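Local coordinates for protein orotidine 5'-phosphate decarboxylase (Pyrococcus horikoshii, PDB 2CZF) that probably catalyses the decarboxylation of orotidine 5'-monophosphate to uridine 5'-monophosphate, the last step of de novo UMP synthesis, and acts as a homodimer, at residues I2-D7 with R186-A191; S26-N31 with T50-I55. All blocks are in the same frame, centred on the assembly; numbering follows the deposited sequence.

Contact 1: I2-D7 with R186-A191; sequences IVLALD and RAIYNA. With XMP (xanthosine-5'-monophosphate), chain C.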
loop_
_atom_site.group_PDB
_atom_site.type_symbol
_atom_site.label_atom_id
_atom_site.label_comp_id
_atom_site.label_asym_id
_atom_site.label_seq_id
_atom_site.Cartn_x
_atom_site.Cartn_y
_atom_site.Cartn_z
ATOM N N ILE A 2 -22.325 10.075 5.418
ATOM C CA ILE A 2 -21.004 10.692 5.372
ATOM C C ILE A 2 -19.804 9.936 5.953
ATOM O O ILE A 2 -19.874 9.340 7.026
ATOM C CB ILE A 2 -21.060 12.071 6.065
ATOM C CG1 ILE A 2 -22.106 12.957 5.378
ATOM C CG2 ILE A 2 -19.677 12.723 6.055
ATOM C CD1 ILE A 2 -22.284 14.320 6.039
ATOM N N VAL A 3 -18.686 9.984 5.239
ATOM C CA VAL A 3 -17.461 9.346 5.715
ATOM C C VAL A 3 -16.439 10.450 5.960
ATOM O O VAL A 3 -16.078 11.183 5.037
ATOM C CB VAL A 3 -16.857 8.355 4.678
ATOM C CG1 VAL A 3 -15.546 7.787 5.222
ATOM C CG2 VAL A 3 -17.828 7.221 4.397
ATOM N N LEU A 4 -15.974 10.568 7.201
ATOM C CA LEU A 4 -15.000 11.596 7.553
ATOM C C LEU A 4 -13.571 11.118 7.300
ATOM O O LEU A 4 -13.132 10.116 7.871
ATOM C CB LEU A 4 -15.136 11.987 9.028
ATOM C CG LEU A 4 -14.121 13.022 9.538
ATOM C CD1 LEU A 4 -14.430 14.378 8.928
ATOM C CD2 LEU A 4 -14.187 13.109 11.059
ATOM N N ALA A 5 -12.865 11.836 6.435
ATOM C CA ALA A 5 -11.474 11.514 6.121
ATOM C C ALA A 5 -10.650 12.237 7.181
ATOM O O ALA A 5 -10.317 13.413 7.031
ATOM C CB ALA A 5 -11.125 12.021 4.738
ATOM N N LEU A 6 -10.336 11.532 8.260
ATOM C CA LEU A 6 -9.596 12.134 9.357
ATOM C C LEU A 6 -8.125 12.342 9.032
ATOM O O LEU A 6 -7.261 11.782 9.696
ATOM C CB LEU A 6 -9.746 11.282 10.618
ATOM C CG LEU A 6 -9.444 11.983 11.939
ATOM C CD1 LEU A 6 -10.280 13.251 12.056
ATOM C CD2 LEU A 6 -9.740 11.041 13.090
ATOM N N ASP A 7 -7.871 13.153 8.018
ATOM C CA ASP A 7 -6.515 13.448 7.585
ATOM C C ASP A 7 -5.912 14.596 8.362
ATOM O O ASP A 7 -5.400 15.562 7.778
ATOM C CB ASP A 7 -6.484 13.780 6.101
ATOM C CG ASP A 7 -7.041 12.651 5.280
ATOM O OD1 ASP A 7 -6.998 11.508 5.758
ATOM O OD2 ASP A 7 -7.513 12.919 4.149
ATOM N N ARG A 186 -11.159 17.806 4.327
ATOM C CA ARG A 186 -10.913 19.236 4.524
ATOM C C ARG A 186 -12.141 20.033 4.964
ATOM O O ARG A 186 -12.222 20.502 6.102
ATOM C CB ARG A 186 -10.380 19.870 3.238
ATOM C CG ARG A 186 -9.166 19.187 2.649
ATOM C CD ARG A 186 -8.309 20.144 1.829
ATOM N NE ARG A 186 -8.614 20.149 0.399
ATOM C CZ ARG A 186 -7.826 20.711 -0.518
ATOM N NH1 ARG A 186 -6.697 21.303 -0.147
ATOM N NH2 ARG A 186 -8.161 20.677 -1.805
ATOM N N ALA A 187 -13.081 20.191 4.038
ATOM C CA ALA A 187 -14.296 20.957 4.275
ATOM C C ALA A 187 -14.932 20.737 5.640
ATOM O O ALA A 187 -15.817 21.493 6.037
ATOM C CB ALA A 187 -15.313 20.669 3.170
ATOM N N ILE A 188 -14.488 19.711 6.359
ATOM C CA ILE A 188 -15.024 19.441 7.684
ATOM C C ILE A 188 -14.009 19.666 8.802
ATOM O O ILE A 188 -14.210 20.538 9.649
ATOM C CB ILE A 188 -15.564 17.997 7.812
ATOM C CG1 ILE A 188 -16.890 17.865 7.056
ATOM C CG2 ILE A 188 -15.759 17.647 9.290
ATOM C CD1 ILE A 188 -17.470 16.462 7.055
ATOM N N TYR A 189 -12.923 18.891 8.809
ATOM C CA TYR A 189 -11.918 19.017 9.864
ATOM C C TYR A 189 -11.122 20.328 9.865
ATOM O O TYR A 189 -10.407 20.615 10.823
ATOM C CB TYR A 189 -10.966 17.804 9.856
ATOM C CG TYR A 189 -10.046 17.673 8.654
ATOM C CD1 TYR A 189 -9.086 18.640 8.373
ATOM C CD2 TYR A 189 -10.121 16.565 7.812
ATOM C CE1 TYR A 189 -8.219 18.510 7.284
ATOM C CE2 TYR A 189 -9.263 16.427 6.721
ATOM C CZ TYR A 189 -8.313 17.403 6.462
ATOM O OH TYR A 189 -7.457 17.278 5.389
ATOM N N ASN A 190 -11.241 21.120 8.803
ATOM C CA ASN A 190 -10.537 22.400 8.730
ATOM C C ASN A 190 -11.500 23.575 8.655
ATOM O O ASN A 190 -11.141 24.665 8.197
ATOM C CB ASN A 190 -9.596 22.442 7.524
ATOM C CG ASN A 190 -8.166 22.094 7.889
ATOM O OD1 ASN A 190 -7.274 22.109 7.037
ATOM N ND2 ASN A 190 -7.938 21.779 9.162
ATOM N N ALA A 191 -12.731 23.352 9.098
ATOM C CA ALA A 191 -13.740 24.398 9.085
ATOM C C ALA A 191 -13.829 24.973 10.487
ATOM O O ALA A 191 -13.595 24.267 11.473
ATOM C CB ALA A 191 -15.096 23.830 8.661
HETATM P P XMP C . -10.495 16.247 0.522
HETATM O O1P XMP C . -10.162 17.048 -0.679
HETATM O O2P XMP C . -11.988 16.531 1.052
HETATM O "O5'" XMP C . -10.409 14.659 0.270
HETATM O O3P XMP C . -9.511 16.557 1.759
HETATM C "C5'" XMP C . -11.216 13.781 1.058
HETATM C "C4'" XMP C . -10.719 12.337 0.959
HETATM O "O4'" XMP C . -10.559 12.010 -0.432
HETATM C "C1'" XMP C . -9.270 11.390 -0.551
HETATM N N9 XMP C . -8.815 11.397 -1.961
HETATM C C4 XMP C . -8.777 10.334 -2.756
HETATM N N3 XMP C . -9.112 8.987 -2.549
HETATM N N1 XMP C . -8.487 8.496 -4.831
HETATM C C2 XMP C . -8.969 8.063 -3.589
HETATM O O2 XMP C . -9.278 6.882 -3.421
HETATM C C6 XMP C . -8.155 9.844 -5.026
HETATM O O6 XMP C . -7.712 10.212 -6.118
HETATM C C5 XMP C . -8.303 10.756 -3.993
HETATM N N7 XMP C . -8.076 12.066 -3.893
HETATM C C8 XMP C . -8.389 12.450 -2.658
HETATM C "C2'" XMP C . -8.411 12.253 0.372
HETATM O "O2'" XMP C . -7.195 11.566 0.677
HETATM C "C3'" XMP C . -9.328 12.216 1.592
HETATM O "O3'" XMP C . -9.208 10.953 2.252
#
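The carbonyl oxygen of Ala-5 serves two neighbours at once: it accepts a 2.7 Å hydrogen bond from the backbone N of Asp-7, and the ring edge of Tyr-189 comes up to it, with CE2 3.2 Å away. The first bond closes an inverse gamma turn centred on Leu-6, which bends the chain sharply where strand 2-5 ends. Tyr-189 suits the bend because its ring is flat and wide: the backbone of Asp-7 lies over one face, while Arg-186 CA sits 3.7 Å from the ring plane, near the rim. A chi1 of 68° sets CG between backbone N and carbonyl carbon and swings the ring across to the turn. Replacing Tyr-189 by an alanine would take away the ring, and Ala-5 O and the Asp-7 backbone would probably lose the wall they pack on, leaving a gap between the segments.

In this (beta/alpha)8 barrel the contact joins the first strand to the short helix 186-189 that follows the last. Earlier in strand 2-5, branched aliphatics fill the interface: Leu-4 CD1 meets Ile-188 CG2 at 3.5 Å, the two side chains crossing obliquely, with Val-21 and Ile-201 from flanking helices beside them.

Asp-7 OD2 takes a weak bond from ribose O3' of the bound XMP, 3.2 Å long, and Lys-29 also holds that hydroxyl. At the helix's N-terminal end the backbone N of Arg-186 points to phosphate oxygen O3P, whose position is less certain; Gly-185 N also bonds XMP.

Contact 2: S26-N31 with T50-I55; sequences SMIKVN and TGVEII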
loop_
_atom_site.group_PDB
_atom_site.type_symbol
_atom_site.label_atom_id
_atom_site.label_comp_id
_atom_site.label_asym_id
_atom_site.label_seq_id
_atom_site.Cartn_x
_atom_site.Cartn_y
_atom_site.Cartn_z
ATOM N N SER A 26 -21.171 8.342 9.305
ATOM C CA SER A 26 -21.445 6.908 9.331
ATOM C C SER A 26 -20.179 6.074 9.527
ATOM O O SER A 26 -20.231 4.970 10.072
ATOM C CB SER A 26 -22.143 6.490 8.040
ATOM O OG SER A 26 -23.245 7.345 7.757
ATOM N N MET A 27 -19.051 6.593 9.051
ATOM C CA MET A 27 -17.770 5.912 9.199
ATOM C C MET A 27 -16.674 6.940 9.297
ATOM O O MET A 27 -16.870 8.101 8.960
ATOM C CB MET A 27 -17.469 5.001 8.007
ATOM C CG MET A 27 -18.410 3.833 7.869
ATOM S SD MET A 27 -19.193 3.751 6.256
ATOM C CE MET A 27 -18.756 2.117 5.739
ATOM N N ILE A 28 -15.516 6.485 9.752
ATOM C CA ILE A 28 -14.333 7.323 9.872
ATOM C C ILE A 28 -13.279 6.631 9.022
ATOM O O ILE A 28 -13.039 5.436 9.206
ATOM C CB ILE A 28 -13.799 7.353 11.321
ATOM C CG1 ILE A 28 -14.835 7.985 12.259
ATOM C CG2 ILE A 28 -12.476 8.117 11.360
ATOM C CD1 ILE A 28 -14.473 7.869 13.736
ATOM N N LYS A 29 -12.655 7.362 8.105
ATOM C CA LYS A 29 -11.620 6.763 7.254
ATOM C C LYS A 29 -10.229 7.214 7.701
ATOM O O LYS A 29 -9.976 8.413 7.809
ATOM C CB LYS A 29 -11.813 7.161 5.781
ATOM C CG LYS A 29 -10.736 6.590 4.841
ATOM C CD LYS A 29 -10.950 6.956 3.371
ATOM C CE LYS A 29 -10.425 8.342 3.029
ATOM N NZ LYS A 29 -8.957 8.399 3.248
ATOM N N VAL A 30 -9.338 6.263 7.981
ATOM C CA VAL A 30 -7.971 6.615 8.367
ATOM C C VAL A 30 -6.998 6.073 7.310
ATOM O O VAL A 30 -7.274 5.060 6.655
ATOM C CB VAL A 30 -7.578 6.046 9.760
ATOM C CG1 VAL A 30 -8.626 6.429 10.791
ATOM C CG2 VAL A 30 -7.416 4.543 9.696
ATOM N N ASN A 31 -5.859 6.741 7.159
ATOM C CA ASN A 31 -4.874 6.338 6.167
ATOM C C ASN A 31 -3.534 5.934 6.790
ATOM O O ASN A 31 -3.377 5.921 8.023
ATOM C CB ASN A 31 -4.660 7.480 5.170
ATOM C CG ASN A 31 -4.275 8.775 5.852
ATOM O OD1 ASN A 31 -3.787 8.775 6.993
ATOM N ND2 ASN A 31 -4.473 9.890 5.153
ATOM N N THR A 50 -15.831 7.564 19.550
ATOM C CA THR A 50 -16.775 8.129 18.589
ATOM C C THR A 50 -17.923 7.163 18.325
ATOM O O THR A 50 -19.012 7.582 17.946
ATOM C CB THR A 50 -16.114 8.435 17.219
ATOM O OG1 THR A 50 -15.772 7.205 16.566
ATOM C CG2 THR A 50 -14.862 9.285 17.402
ATOM N N GLY A 51 -17.673 5.872 18.522
ATOM C CA GLY A 51 -18.694 4.873 18.274
ATOM C C GLY A 51 -19.035 4.729 16.794
ATOM O O GLY A 51 -20.110 4.241 16.447
ATOM N N VAL A 52 -18.118 5.136 15.920
ATOM C CA VAL A 52 -18.334 5.075 14.472
ATOM C C VAL A 52 -17.462 4.025 13.773
ATOM O O VAL A 52 -16.286 3.874 14.106
ATOM C CB VAL A 52 -18.037 6.450 13.828
ATOM C CG1 VAL A 52 -18.505 6.464 12.395
ATOM C CG2 VAL A 52 -18.709 7.561 14.629
ATOM N N GLU A 53 -18.031 3.307 12.804
ATOM C CA GLU A 53 -17.266 2.294 12.070
ATOM C C GLU A 53 -16.034 2.936 11.448
ATOM O O GLU A 53 -15.997 4.148 11.229
ATOM C CB GLU A 53 -18.127 1.621 10.989
ATOM C CG GLU A 53 -19.033 0.526 11.551
ATOM C CD GLU A 53 -19.827 -0.208 10.492
ATOM O OE1 GLU A 53 -20.303 -1.333 10.785
ATOM O OE2 GLU A 53 -19.984 0.330 9.373
ATOM N N ILE A 54 -15.015 2.130 11.173
ATOM C CA ILE A 54 -13.793 2.678 10.597
ATOM C C ILE A 54 -13.331 1.973 9.324
ATOM O O ILE A 54 -13.380 0.737 9.217
ATOM C CB ILE A 54 -12.651 2.672 11.643
ATOM C CG1 ILE A 54 -11.332 3.103 10.992
ATOM C CG2 ILE A 54 -12.520 1.295 12.249
ATOM C CD1 ILE A 54 -10.182 3.302 11.976
ATOM N N ILE A 55 -12.912 2.792 8.361
ATOM C CA ILE A 55 -12.404 2.331 7.073
ATOM C C ILE A 55 -10.907 2.596 7.095
ATOM O O ILE A 55 -10.485 3.742 7.299
ATOM C CB ILE A 55 -12.979 3.149 5.885
ATOM C CG1 ILE A 55 -14.480 2.898 5.733
ATOM C CG2 ILE A 55 -12.259 2.769 4.590
ATOM C CD1 ILE A 55 -15.121 3.743 4.627
HETATM O O HOH W 1 -20.832 3.680 12.455
HETATM O O HOH W 2 -21.427 2.600 9.033
#
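Strand 27-31 and the start of strand 53-60 run parallel, the axes of the short segments 4.4 Å apart at closest and inclined by 31°, and Ile-28 uses both its backbone polar groups to join them. Its N donates to Glu-53 O, its O accepts from Ile-55 N at 2.8 Å, and Val-30 N then donates to Ile-55 O. These are the second and third strands of the TIM barrel, linked by a beta-alpha-beta crossover through helices 32-38 and 41-47.

Side chains alternate between the two faces of the sheet. Met-27, Lys-29 and Ile-55 turn into the barrel, with Glu-53 at the partly exposed rim of the same face, where its CB lies beside Met-27 CG at 3.8 Å. The flexible thioether of Met-27 bends until its CE lies 4.1 Å from Ile-55 CD1, beside Tyr-81. Lys-29 lays its aliphatic part along Ile-55, CG being 4.1 Å from CG2; CG lies anti to the backbone N (chi1 179°) and the chain bends further out, carrying NZ away to a salt bridge with Asp-57 and a hydrogen bond to O3' of the bound XMP.

On the helix side, Val-30 and Ile-54 pack against helix 41-47, and Ile-54 CD1 touches both methyls of Val-30, 3.7 Å from CG1. Ile-28 crosses Val-52 at about a right angle and meets Thr-50 tip to tip, CD1 being 3.2 Å from OG1. That hydroxyl oxygen accepts from Val-52 N in an ST turn and is also hydrogen-bonded to Leu-46 O, so its polar needs are met although a methyl lies against it.

Beside Ser-26 and Glu-53, one water donates to Ser-26 O and accepts from Glu-53 N. A second donates to Ser-26 O and, at 2.7 Å, to Glu-53 OE2, an oxygen also hydrogen-bonded to Tyr-81 OH.

How the contacts relate
The centres of contacts 1 and 2 lie about 11 Å apart. Three of the four segments carry neighbouring strands of one closed parallel sheet, while 186-191 follows its last strand. Strands 2-5 and 27-31 are joined by probable backbone hydrogen bonds such as Lys-29 N to Leu-4 O. Along the chain the segments come in the order 2-7, 26-31, 50-55, 186-191, so contact 2 is nested within the long loop that contact 1 closes. Contact 2 is local, pairing successive strands, whereas contact 1 brings the two ends of the barrel sequence together. Both supply substrate-binding residues, Asp-7 and Arg-186 from contact 1 and Lys-29 from contact 2, and so help build a common ligand pocket.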